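Local coordinates for protein 4-alpha-glucanotransferase (PDB 6M6T) that belongs to the amylomaltase (disproportionating enzyme) family of TIM-barrel proteins and binds a glycan in a pocket, at residues A[219-223]-A[261-266]; A[244-250]-A[305-311]; A[256-260]-A[311-315]. All coordinates share one frame; numbering follows the deposited sequence.

Contact 1: A[219-223]-A[261-266]; sequences IYVSA and WGNPIY. With AC1 (4,6-dideoxy-4-{[(1S,4R,5S,6S)-4,5,6-trihydroxy-3-(hydroxymethyl)cyclohex-2-en-1-yl]amino}-alpha-D-glucopyranose), chain I; ASO (1,5-anhydro-D-glucitol), chain B.
Y266 and N263 of 261-266 grip two backbone carbonyls of the loop 219-223, those of I219 and V221, one from within the carbonyl plane and one from well above it. The hydroxyl of Y266 donates to the carbonyl of I219, OH to O 2.9 Å, and lies in the plane of that carbonyl, while the accepting oxygen sits at the edge of the Y266 ring. N263 works differently: its ND2 donates to V221 O over 3.2 Å, from a position 72° out of the carbonyl plane, although the oxygen lies almost in the plane of the N263 amide. ND2 also donates to the backbone oxygen of Y59, so this one amide ties two loops together. Between I219 and V221 in the loop, Y220 sets the edges of its ring against Y266 and W261, its CG anti to the carbonyl carbon (chi1 -63°); CD1 meets Y266 CE2, the two rings inclined at 36°, and CD2 meets the indole edge to edge, 4.2 Å from W261 CE3. P264 closes the far end, its CD resting near A223 CB. One face of the W261 indole carries the 1,5-anhydro-D-glucitol ring, with CE3 3.9 Å from its C6, and I219 CG2 approaches the O6 of that sugar. An aromatic platform beneath a sugar ring, with a barrel loop against its edge, is characteristic of carbohydrate-binding clefts, here the glycan pocket of a TIM-barrel glucanotransferase.

Contact 2: A[244-250]-A[305-311]; sequences LAIAGVP and WEIRGDY
A small antiparallel sheet, separate from the parallel strands of the barrel, contains strands 245-249 and 303-308 as neighbours. I246 and I307 form a hydrogen-bonded pair: I246 N donates to I307 O at 2.8 Å, while the return bond from I307 N to I246 O is weak. Their side chains share one face, I246 CG1 lying 3.9 Å from I307 CB. The chi1 of I246, 59°, sets CG1 between the backbone N and the carbonyl carbon, and CD1 reaches on to Y311 CE1. On the face bearing A245 and E306, A245 CB meets E306 CG, and the E306 carboxylate continues to a salt bridge with K236. Within this four-stranded sheet, strand 245-249 also borders strand 259-264, and its V249 belongs to the glycan pocket. Toward that end a water bridges G248 O and W305 O, donating to both. I307 CD1 packs 3.6 Å from G248 CA, where the absence of a side chain admits it. Beyond, P250 lies over the indole of W305, its CG 3.5 Å from the centroid of the six-membered ring in a CH-pi contact only 17° off the normal; NE1 of W305 bonds to A314 O.

Contact 3: A[256-260]-A[311-315]; sequences DDGQL and YQTAN. With AC1 (4,6-dideoxy-4-{[(1S,4R,5S,6S)-4,5,6-trihydroxy-3-(hydroxymethyl)cyclohex-2-en-1-yl]amino}-alpha-D-glucopyranose), chain I.
Apolar contact between L260 and two residues of the loop 311-315, Y311 and A314, carries most of this meeting. L260 CD1 stands over one face of the Y311 ring, 3.8 Å from its centroid and 25° off the normal, displaced toward the rim, over the CD2-CE2 bond: a CH-pi contact. With CG of L260 anti to its own backbone nitrogen (chi1 179°), the branch is carried out to this ring, while CD2 turns to the bound AC1 group. A314 packs beside it, CB to CB 3.9 Å from L260, and the same methyl lies against the carbonyl of Q259, 3.3 Å from its O. At the outer end the T313 methyl CG2 approaches D257 OD1 at 3.5 Å, a van der Waals touch between exposed residues. Polar contact is of another kind, for it joins the protein to the ligand: O3B of AC1 approaches L260 O, modelled too close for the bond's geometry to be trusted. The amide nitrogen of L260 is held by N464 OD1. Q259 points elsewhere, its OE1 accepting from W261 NE1. In the fold, the beginning of strand 259-264 is thus covered by the loop between strands 303-308 and 319-321, which reaches across strand 245-249; I246 of that middle strand touches both L260 and Y311.

Contacts 1, 2 and 3 gather on a four-stranded antiparallel sheet that sits apart from the barrel strands and beside the glycan pocket. Contact 2 lies between the others, its centre about 10 Å from that of contact 1 and about 9 Å from that of contact 3, whereas 1 and 3 are about 16 Å apart. Strand 259-264 serves both outer contacts, and backbone bonds from A247 and V249 join it to strand 245-249. Along the chain the segments alternate, running 219-223, 244-250, 256-260, 261-266, 305-311 and 311-315. The barrel loop 219-223 and the 311-315 loop thus meet one edge strand, which presents L260 and W261 to the bound glycan.

Contact 1: A[219-223]-A[261-266]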
loop_
_atom_site.group_PDB
_atom_site.type_symbol
_atom_site.label_atom_id
_atom_site.label_comp_id
_atom_site.label_asym_id
_atom_site.label_seq_id
_atom_site.Cartn_x
_atom_site.Cartn_y
_atom_site.Cartn_z
ATOM N N ILE A 219 2.057 6.290 -6.015
ATOM C CA ILE A 219 2.196 7.399 -6.964
ATOM C C ILE A 219 1.889 6.936 -8.379
ATOM O O ILE A 219 1.159 7.605 -9.120
ATOM C CB ILE A 219 3.602 8.022 -6.890
ATOM C CG1 ILE A 219 3.760 9.057 -8.010
ATOM C CG2 ILE A 219 4.686 6.950 -6.991
ATOM C CD1 ILE A 219 5.036 9.916 -7.954
ATOM N N TYR A 220 2.424 5.785 -8.770
ATOM C CA TYR A 220 2.296 5.272 -10.121
ATOM C C TYR A 220 1.461 3.996 -10.133
ATOM O O TYR A 220 1.386 3.253 -9.152
ATOM C CB TYR A 220 3.669 4.972 -10.734
ATOM C CG TYR A 220 4.609 6.154 -10.925
ATOM C CD1 TYR A 220 4.223 7.281 -11.655
ATOM C CD2 TYR A 220 5.911 6.118 -10.419
ATOM C CE1 TYR A 220 5.100 8.357 -11.858
ATOM C CE2 TYR A 220 6.792 7.187 -10.615
ATOM C CZ TYR A 220 6.382 8.302 -11.334
ATOM O OH TYR A 220 7.261 9.355 -11.500
ATOM N N VAL A 221 0.862 3.739 -11.288
ATOM C CA VAL A 221 0.243 2.468 -11.586
ATOM C C VAL A 221 1.204 1.685 -12.476
ATOM O O VAL A 221 2.239 2.192 -12.900
ATOM C CB VAL A 221 -1.126 2.665 -12.251
ATOM C CG1 VAL A 221 -2.018 3.468 -11.342
ATOM C CG2 VAL A 221 -0.947 3.410 -13.539
ATOM N N SER A 222 0.886 0.414 -12.731
ATOM C CA SER A 222 1.718 -0.384 -13.624
ATOM C C SER A 222 1.367 -0.102 -15.088
ATOM O O SER A 222 0.273 0.382 -15.407
ATOM C CB SER A 222 1.542 -1.872 -13.347
ATOM O OG SER A 222 2.138 -2.642 -14.374
ATOM N N ALA A 223 2.302 -0.420 -15.994
ATOM C CA ALA A 223 1.984 -0.256 -17.411
ATOM C C ALA A 223 0.912 -1.225 -17.874
ATOM O O ALA A 223 0.348 -1.029 -18.952
ATOM C CB ALA A 223 3.232 -0.417 -18.282
ATOM N N TRP A 261 11.802 0.630 -11.416
ATOM C CA TRP A 261 10.455 0.275 -10.976
ATOM C C TRP A 261 9.585 -0.331 -12.080
ATOM O O TRP A 261 8.906 -1.337 -11.842
ATOM C CB TRP A 261 9.764 1.508 -10.387
ATOM C CG TRP A 261 10.393 1.998 -9.110
ATOM C CD1 TRP A 261 11.361 1.368 -8.377
ATOM C CD2 TRP A 261 10.095 3.219 -8.416
ATOM N NE1 TRP A 261 11.687 2.126 -7.271
ATOM C CE2 TRP A 261 10.924 3.263 -7.269
ATOM C CE3 TRP A 261 9.206 4.274 -8.646
ATOM C CZ2 TRP A 261 10.892 4.321 -6.363
ATOM C CZ3 TRP A 261 9.178 5.327 -7.741
ATOM C CH2 TRP A 261 10.017 5.339 -6.615
ATOM N N GLY A 262 9.584 0.250 -13.281
ATOM C CA GLY A 262 8.853 -0.288 -14.407
ATOM C C GLY A 262 7.539 0.397 -14.712
ATOM O O GLY A 262 6.939 0.111 -15.757
ATOM N N ASN A 263 7.068 1.282 -13.842
ATOM C CA ASN A 263 5.800 1.942 -14.095
ATOM C C ASN A 263 5.929 2.926 -15.256
ATOM O O ASN A 263 6.992 3.514 -15.484
ATOM C CB ASN A 263 5.311 2.690 -12.857
ATOM C CG ASN A 263 5.622 1.964 -11.563
ATOM O OD1 ASN A 263 6.784 1.780 -11.208
ATOM N ND2 ASN A 263 4.577 1.561 -10.841
ATOM N N PRO A 264 4.851 3.144 -15.991
ATOM C CA PRO A 264 4.855 4.215 -16.984
ATOM C C PRO A 264 5.027 5.563 -16.302
ATOM O O PRO A 264 4.860 5.703 -15.092
ATOM C CB PRO A 264 3.478 4.095 -17.647
ATOM C CG PRO A 264 2.619 3.446 -16.605
ATOM C CD PRO A 264 3.530 2.510 -15.849
ATOM N N ILE A 265 5.356 6.559 -17.109
ATOM C CA ILE A 265 5.651 7.910 -16.663
ATOM C C ILE A 265 4.490 8.821 -17.041
ATOM O O ILE A 265 3.772 8.566 -18.013
ATOM C CB ILE A 265 6.974 8.346 -17.310
ATOM C CG1 ILE A 265 8.128 7.553 -16.713
ATOM C CG2 ILE A 265 7.188 9.812 -17.195
ATOM C CD1 ILE A 265 8.561 8.064 -15.366
ATOM N N TYR A 266 4.287 9.879 -16.256
ATOM C CA TYR A 266 3.177 10.789 -16.497
ATOM C C TYR A 266 3.535 11.845 -17.546
ATOM O O TYR A 266 4.655 12.366 -17.579
ATOM C CB TYR A 266 2.752 11.463 -15.183
ATOM C CG TYR A 266 2.015 10.525 -14.245
ATOM C CD1 TYR A 266 0.839 9.890 -14.649
ATOM C CD2 TYR A 266 2.500 10.253 -12.964
ATOM C CE1 TYR A 266 0.170 9.020 -13.809
ATOM C CE2 TYR A 266 1.831 9.383 -12.114
ATOM C CZ TYR A 266 0.672 8.764 -12.542
ATOM O OH TYR A 266 -0.002 7.886 -11.723
HETATM C C1 AC1 I . 8.347 -0.848 -5.021
HETATM O O2 AC1 I . 10.668 -1.296 -4.332
HETATM C C2 AC1 I . 9.549 -1.811 -5.079
HETATM C C4A AC1 I . 10.285 -4.836 -11.748
HETATM C C3 AC1 I . 9.981 -2.090 -6.489
HETATM O O3 AC1 I . 11.052 -3.013 -6.379
HETATM C C4 AC1 I . 8.786 -2.672 -7.283
HETATM N N4A AC1 I . 9.057 -3.135 -8.678
HETATM C C5 AC1 I . 7.751 -1.560 -7.285
HETATM O O5 AC1 I . 7.305 -1.321 -5.932
HETATM C C6 AC1 I . 6.565 -1.973 -8.151
HETATM C C1B AC1 I . 9.447 -4.556 -8.897
HETATM C C2B AC1 I . 10.889 -4.560 -9.373
HETATM O O2B AC1 I . 11.719 -3.855 -8.445
HETATM C C3B AC1 I . 10.924 -3.863 -10.743
HETATM O O3B AC1 I . 12.280 -3.549 -11.129
HETATM O O4 AC1 I . 10.160 -4.262 -13.083
HETATM C C5B AC1 I . 9.047 -5.307 -11.264
HETATM C C7B AC1 I . 8.667 -5.193 -9.896
HETATM C C6B AC1 I . 8.147 -6.009 -12.311
HETATM O O6B AC1 I . 8.567 -5.654 -13.646
HETATM C C1 ASO B . 6.732 3.788 -3.294
HETATM C C2 ASO B . 7.068 2.551 -2.434
HETATM C C3 ASO B . 8.189 1.737 -3.103
HETATM C C4 ASO B . 7.710 1.328 -4.507
HETATM C C5 ASO B . 7.346 2.555 -5.298
HETATM C C6 ASO B . 6.643 2.115 -6.581
HETATM O O2 ASO B . 7.442 2.932 -1.105
HETATM O O3 ASO B . 8.506 0.555 -2.289
HETATM O O4 ASO B . 8.713 0.560 -5.216
HETATM O O5 ASO B . 6.359 3.324 -4.607
HETATM O O6 ASO B . 5.612 3.060 -6.916
#

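Contact 2: A[244-250]-A[305-311]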
loop_
_atom_site.group_PDB
_atom_site.type_symbol
_atom_site.label_atom_id
_atom_site.label_comp_id
_atom_site.label_asym_id
_atom_site.label_seq_id
_atom_site.Cartn_x
_atom_site.Cartn_y
_atom_site.Cartn_z
ATOM N N LEU A 244 7.303 4.887 -23.275
ATOM C CA LEU A 244 8.467 5.577 -23.837
ATOM C C LEU A 244 9.598 5.625 -22.823
ATOM O O LEU A 244 10.735 5.237 -23.126
ATOM C CB LEU A 244 8.098 6.999 -24.270
ATOM C CG LEU A 244 7.053 7.247 -25.358
ATOM C CD1 LEU A 244 6.983 8.741 -25.737
ATOM C CD2 LEU A 244 7.329 6.350 -26.563
ATOM N N ALA A 245 9.293 6.112 -21.618
ATOM C CA ALA A 245 10.168 6.097 -20.460
ATOM C C ALA A 245 9.478 5.386 -19.297
ATOM O O ALA A 245 8.243 5.360 -19.207
ATOM C CB ALA A 245 10.527 7.504 -20.064
ATOM N N ILE A 246 10.274 4.797 -18.403
ATOM C CA ILE A 246 9.746 4.136 -17.217
ATOM C C ILE A 246 10.238 4.850 -15.952
ATOM O O ILE A 246 11.110 5.732 -15.987
ATOM C CB ILE A 246 10.091 2.627 -17.162
ATOM C CG1 ILE A 246 11.603 2.401 -17.185
ATOM C CG2 ILE A 246 9.370 1.855 -18.272
ATOM C CD1 ILE A 246 12.013 1.066 -16.621
ATOM N N ALA A 247 9.660 4.431 -14.824
ATOM C CA ALA A 247 9.890 5.054 -13.530
ATOM C C ALA A 247 10.980 4.339 -12.737
ATOM O O ALA A 247 11.216 3.140 -12.886
ATOM C CB ALA A 247 8.598 5.079 -12.722
ATOM N N GLY A 248 11.646 5.102 -11.890
ATOM C CA GLY A 248 12.652 4.561 -11.010
ATOM C C GLY A 248 13.288 5.634 -10.149
ATOM O O GLY A 248 12.695 6.681 -9.857
ATOM N N VAL A 249 14.525 5.382 -9.751
ATOM C CA VAL A 249 15.200 6.271 -8.824
ATOM C C VAL A 249 16.686 5.942 -8.923
ATOM O O VAL A 249 17.051 4.762 -9.052
ATOM C CB VAL A 249 14.607 6.103 -7.415
ATOM C CG1 VAL A 249 15.275 4.955 -6.624
ATOM C CG2 VAL A 249 14.562 7.428 -6.682
ATOM N N PRO A 250 17.569 6.933 -8.925
ATOM C CA PRO A 250 18.992 6.665 -9.138
ATOM C C PRO A 250 19.697 6.279 -7.844
ATOM O O PRO A 250 19.131 6.337 -6.752
ATOM C CB PRO A 250 19.535 8.000 -9.669
ATOM C CG PRO A 250 18.503 9.033 -9.307
ATOM C CD PRO A 250 17.317 8.355 -8.658
ATOM N N TRP A 305 12.342 10.806 -11.460
ATOM C CA TRP A 305 13.422 10.218 -12.236
ATOM C C TRP A 305 12.838 9.393 -13.379
ATOM O O TRP A 305 11.965 8.550 -13.155
ATOM C CB TRP A 305 14.293 9.352 -11.336
ATOM C CG TRP A 305 15.419 8.710 -12.042
ATOM C CD1 TRP A 305 15.457 7.442 -12.539
ATOM C CD2 TRP A 305 16.691 9.297 -12.332
ATOM N NE1 TRP A 305 16.679 7.201 -13.114
ATOM C CE2 TRP A 305 17.455 8.324 -12.999
ATOM C CE3 TRP A 305 17.258 10.552 -12.091
ATOM C CZ2 TRP A 305 18.754 8.563 -13.427
ATOM C CZ3 TRP A 305 18.547 10.789 -12.517
ATOM C CH2 TRP A 305 19.284 9.799 -13.176
ATOM N N GLU A 306 13.335 9.635 -14.597
ATOM C CA GLU A 306 12.733 9.132 -15.829
ATOM C C GLU A 306 13.771 8.318 -16.606
ATOM O O GLU A 306 14.557 8.876 -17.380
ATOM C CB GLU A 306 12.185 10.290 -16.665
ATOM C CG GLU A 306 11.298 9.866 -17.847
ATOM C CD GLU A 306 11.106 10.965 -18.918
ATOM O OE1 GLU A 306 11.967 11.090 -19.821
ATOM O OE2 GLU A 306 10.080 11.692 -18.888
ATOM N N ILE A 307 13.761 6.996 -16.417
ATOM C CA ILE A 307 14.607 6.119 -17.219
ATOM C C ILE A 307 14.052 6.061 -18.633
ATOM O O ILE A 307 12.855 5.833 -18.832
ATOM C CB ILE A 307 14.661 4.711 -16.608
ATOM C CG1 ILE A 307 15.073 4.765 -15.128
ATOM C CG2 ILE A 307 15.583 3.822 -17.433
ATOM C CD1 ILE A 307 14.198 3.943 -14.192
ATOM N N ARG A 308 14.909 6.268 -19.626
ATOM C CA ARG A 308 14.428 6.139 -20.994
ATOM C C ARG A 308 14.288 4.661 -21.360
ATOM O O ARG A 308 14.650 3.766 -20.589
ATOM C CB ARG A 308 15.373 6.839 -21.961
ATOM C CG ARG A 308 16.813 6.446 -21.752
ATOM C CD ARG A 308 17.762 7.366 -22.503
ATOM N NE ARG A 308 19.069 7.379 -21.855
ATOM C CZ ARG A 308 19.473 8.314 -20.999
ATOM N NH1 ARG A 308 18.679 9.338 -20.697
ATOM N NH2 ARG A 308 20.679 8.226 -20.444
ATOM N N GLY A 309 13.742 4.402 -22.553
ATOM C CA GLY A 309 13.834 3.076 -23.139
ATOM C C GLY A 309 15.300 2.812 -23.406
ATOM O O GLY A 309 16.118 3.684 -23.112
ATOM N N ASP A 310 15.664 1.655 -23.957
ATOM C CA ASP A 310 17.075 1.312 -24.190
ATOM C C ASP A 310 17.923 1.565 -22.940
ATOM O O ASP A 310 19.037 2.094 -23.001
ATOM C CB ASP A 310 17.649 2.039 -25.429
ATOM C CG ASP A 310 17.739 3.578 -25.282
ATOM O OD1 ASP A 310 18.763 4.093 -24.769
ATOM O OD2 ASP A 310 16.784 4.278 -25.704
ATOM N N TYR A 311 17.393 1.170 -21.786
ATOM C CA TYR A 311 18.162 1.255 -20.558
ATOM C C TYR A 311 19.009 0.003 -20.395
ATOM O O TYR A 311 18.716 -1.049 -20.965
ATOM C CB TYR A 311 17.243 1.440 -19.345
ATOM C CG TYR A 311 16.279 0.300 -19.078
ATOM C CD1 TYR A 311 15.005 0.295 -19.636
ATOM C CD2 TYR A 311 16.634 -0.763 -18.245
ATOM C CE1 TYR A 311 14.105 -0.752 -19.385
ATOM C CE2 TYR A 311 15.745 -1.817 -17.999
ATOM C CZ TYR A 311 14.481 -1.799 -18.571
ATOM O OH TYR A 311 13.594 -2.825 -18.336
HETATM O O HOH W 1 10.628 8.216 -10.179
#

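Contact 3: A[256-260]-A[311-315]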
loop_
_atom_site.group_PDB
_atom_site.type_symbol
_atom_site.label_atom_id
_atom_site.label_comp_id
_atom_site.label_asym_id
_atom_site.label_seq_id
_atom_site.Cartn_x
_atom_site.Cartn_y
_atom_site.Cartn_z
ATOM N N ASP A 256 24.931 1.711 -4.796
ATOM C CA ASP A 256 25.398 2.289 -6.059
ATOM C C ASP A 256 24.533 1.958 -7.278
ATOM O O ASP A 256 24.721 2.576 -8.333
ATOM C CB ASP A 256 26.850 1.819 -6.293
ATOM C CG ASP A 256 27.416 2.239 -7.641
ATOM O OD1 ASP A 256 27.334 3.444 -7.982
ATOM O OD2 ASP A 256 27.938 1.354 -8.363
ATOM N N ASP A 257 23.586 1.025 -7.202
ATOM C CA ASP A 257 22.881 0.727 -8.441
ATOM C C ASP A 257 21.472 1.320 -8.539
ATOM O O ASP A 257 20.903 1.325 -9.636
ATOM C CB ASP A 257 22.845 -0.785 -8.684
ATOM C CG ASP A 257 23.744 -1.185 -9.844
ATOM O OD1 ASP A 257 23.994 -0.316 -10.702
ATOM O OD2 ASP A 257 24.225 -2.340 -9.879
ATOM N N GLY A 258 20.896 1.814 -7.451
ATOM C CA GLY A 258 19.633 2.518 -7.578
ATOM C C GLY A 258 18.466 1.565 -7.766
ATOM O O GLY A 258 18.542 0.373 -7.451
ATOM N N GLN A 259 17.371 2.099 -8.303
ATOM C CA GLN A 259 16.140 1.327 -8.408
ATOM C C GLN A 259 15.473 1.537 -9.756
ATOM O O GLN A 259 15.326 2.670 -10.226
ATOM C CB GLN A 259 15.133 1.692 -7.311
ATOM C CG GLN A 259 15.420 1.099 -5.945
ATOM C CD GLN A 259 14.440 1.603 -4.903
ATOM O OE1 GLN A 259 13.274 1.869 -5.214
ATOM N NE2 GLN A 259 14.914 1.773 -3.669
ATOM N N LEU A 260 15.041 0.428 -10.348
ATOM C CA LEU A 260 14.226 0.419 -11.554
ATOM C C LEU A 260 12.862 -0.152 -11.185
ATOM O O LEU A 260 12.776 -1.282 -10.684
ATOM C CB LEU A 260 14.900 -0.403 -12.653
ATOM C CG LEU A 260 14.154 -0.513 -13.974
ATOM C CD1 LEU A 260 15.034 -0.009 -15.108
ATOM C CD2 LEU A 260 13.712 -1.963 -14.190
ATOM N N TYR A 311 17.393 1.170 -21.786
ATOM C CA TYR A 311 18.162 1.255 -20.558
ATOM C C TYR A 311 19.009 0.003 -20.395
ATOM O O TYR A 311 18.716 -1.049 -20.965
ATOM C CB TYR A 311 17.243 1.440 -19.345
ATOM C CG TYR A 311 16.279 0.300 -19.078
ATOM C CD1 TYR A 311 15.005 0.295 -19.636
ATOM C CD2 TYR A 311 16.634 -0.763 -18.245
ATOM C CE1 TYR A 311 14.105 -0.752 -19.385
ATOM C CE2 TYR A 311 15.745 -1.817 -17.999
ATOM C CZ TYR A 311 14.481 -1.799 -18.571
ATOM O OH TYR A 311 13.594 -2.825 -18.336
ATOM N N GLN A 312 20.087 0.136 -19.638
ATOM C CA GLN A 312 20.787 -1.040 -19.140
ATOM C C GLN A 312 20.782 -1.118 -17.620
ATOM O O GLN A 312 20.559 -2.197 -17.060
ATOM C CB GLN A 312 22.227 -1.094 -19.686
ATOM C CG GLN A 312 22.898 -2.469 -19.506
ATOM C CD GLN A 312 22.300 -3.561 -20.397
ATOM O OE1 GLN A 312 21.655 -3.275 -21.413
ATOM N NE2 GLN A 312 22.519 -4.820 -20.017
ATOM N N THR A 313 20.998 -0.004 -16.933
ATOM C CA THR A 313 20.640 0.103 -15.527
ATOM C C THR A 313 19.761 1.336 -15.359
ATOM O O THR A 313 19.513 2.090 -16.308
ATOM C CB THR A 313 21.877 0.161 -14.606
ATOM O OG1 THR A 313 22.866 -0.761 -15.079
ATOM C CG2 THR A 313 21.516 -0.245 -13.178
ATOM N N ALA A 314 19.255 1.506 -14.137
ATOM C CA ALA A 314 18.376 2.613 -13.788
ATOM C C ALA A 314 19.103 3.950 -13.701
ATOM O O ALA A 314 18.442 4.987 -13.596
ATOM C CB ALA A 314 17.678 2.311 -12.462
ATOM N N ASN A 315 20.430 3.961 -13.756
ATOM C CA ASN A 315 21.181 5.209 -13.766
ATOM C C ASN A 315 21.137 5.915 -15.112
ATOM O O ASN A 315 21.755 6.975 -15.251
ATOM C CB ASN A 315 22.625 4.934 -13.366
ATOM C CG ASN A 315 22.723 4.321 -11.989
ATOM O OD1 ASN A 315 22.891 3.103 -11.842
ATOM N ND2 ASN A 315 22.593 5.162 -10.966
HETATM C C1 AC1 I . 8.347 -0.848 -5.021
HETATM O O2 AC1 I . 10.668 -1.296 -4.332
HETATM C C2 AC1 I . 9.549 -1.811 -5.079
HETATM C C4A AC1 I . 10.285 -4.836 -11.748
HETATM C C3 AC1 I . 9.981 -2.090 -6.489
HETATM O O3 AC1 I . 11.052 -3.013 -6.379
HETATM C C4 AC1 I . 8.786 -2.672 -7.283
HETATM N N4A AC1 I . 9.057 -3.135 -8.678
HETATM C C5 AC1 I . 7.751 -1.560 -7.285
HETATM O O5 AC1 I . 7.305 -1.321 -5.932
HETATM C C6 AC1 I . 6.565 -1.973 -8.151
HETATM C C1B AC1 I . 9.447 -4.556 -8.897
HETATM C C2B AC1 I . 10.889 -4.560 -9.373
HETATM O O2B AC1 I . 11.719 -3.855 -8.445
HETATM C C3B AC1 I . 10.924 -3.863 -10.743
HETATM O O3B AC1 I . 12.280 -3.549 -11.129
HETATM O O4 AC1 I . 10.160 -4.262 -13.083
HETATM C C5B AC1 I . 9.047 -5.307 -11.264
HETATM C C7B AC1 I . 8.667 -5.193 -9.896
HETATM C C6B AC1 I . 8.147 -6.009 -12.311
HETATM O O6B AC1 I . 8.567 -5.654 -13.646
#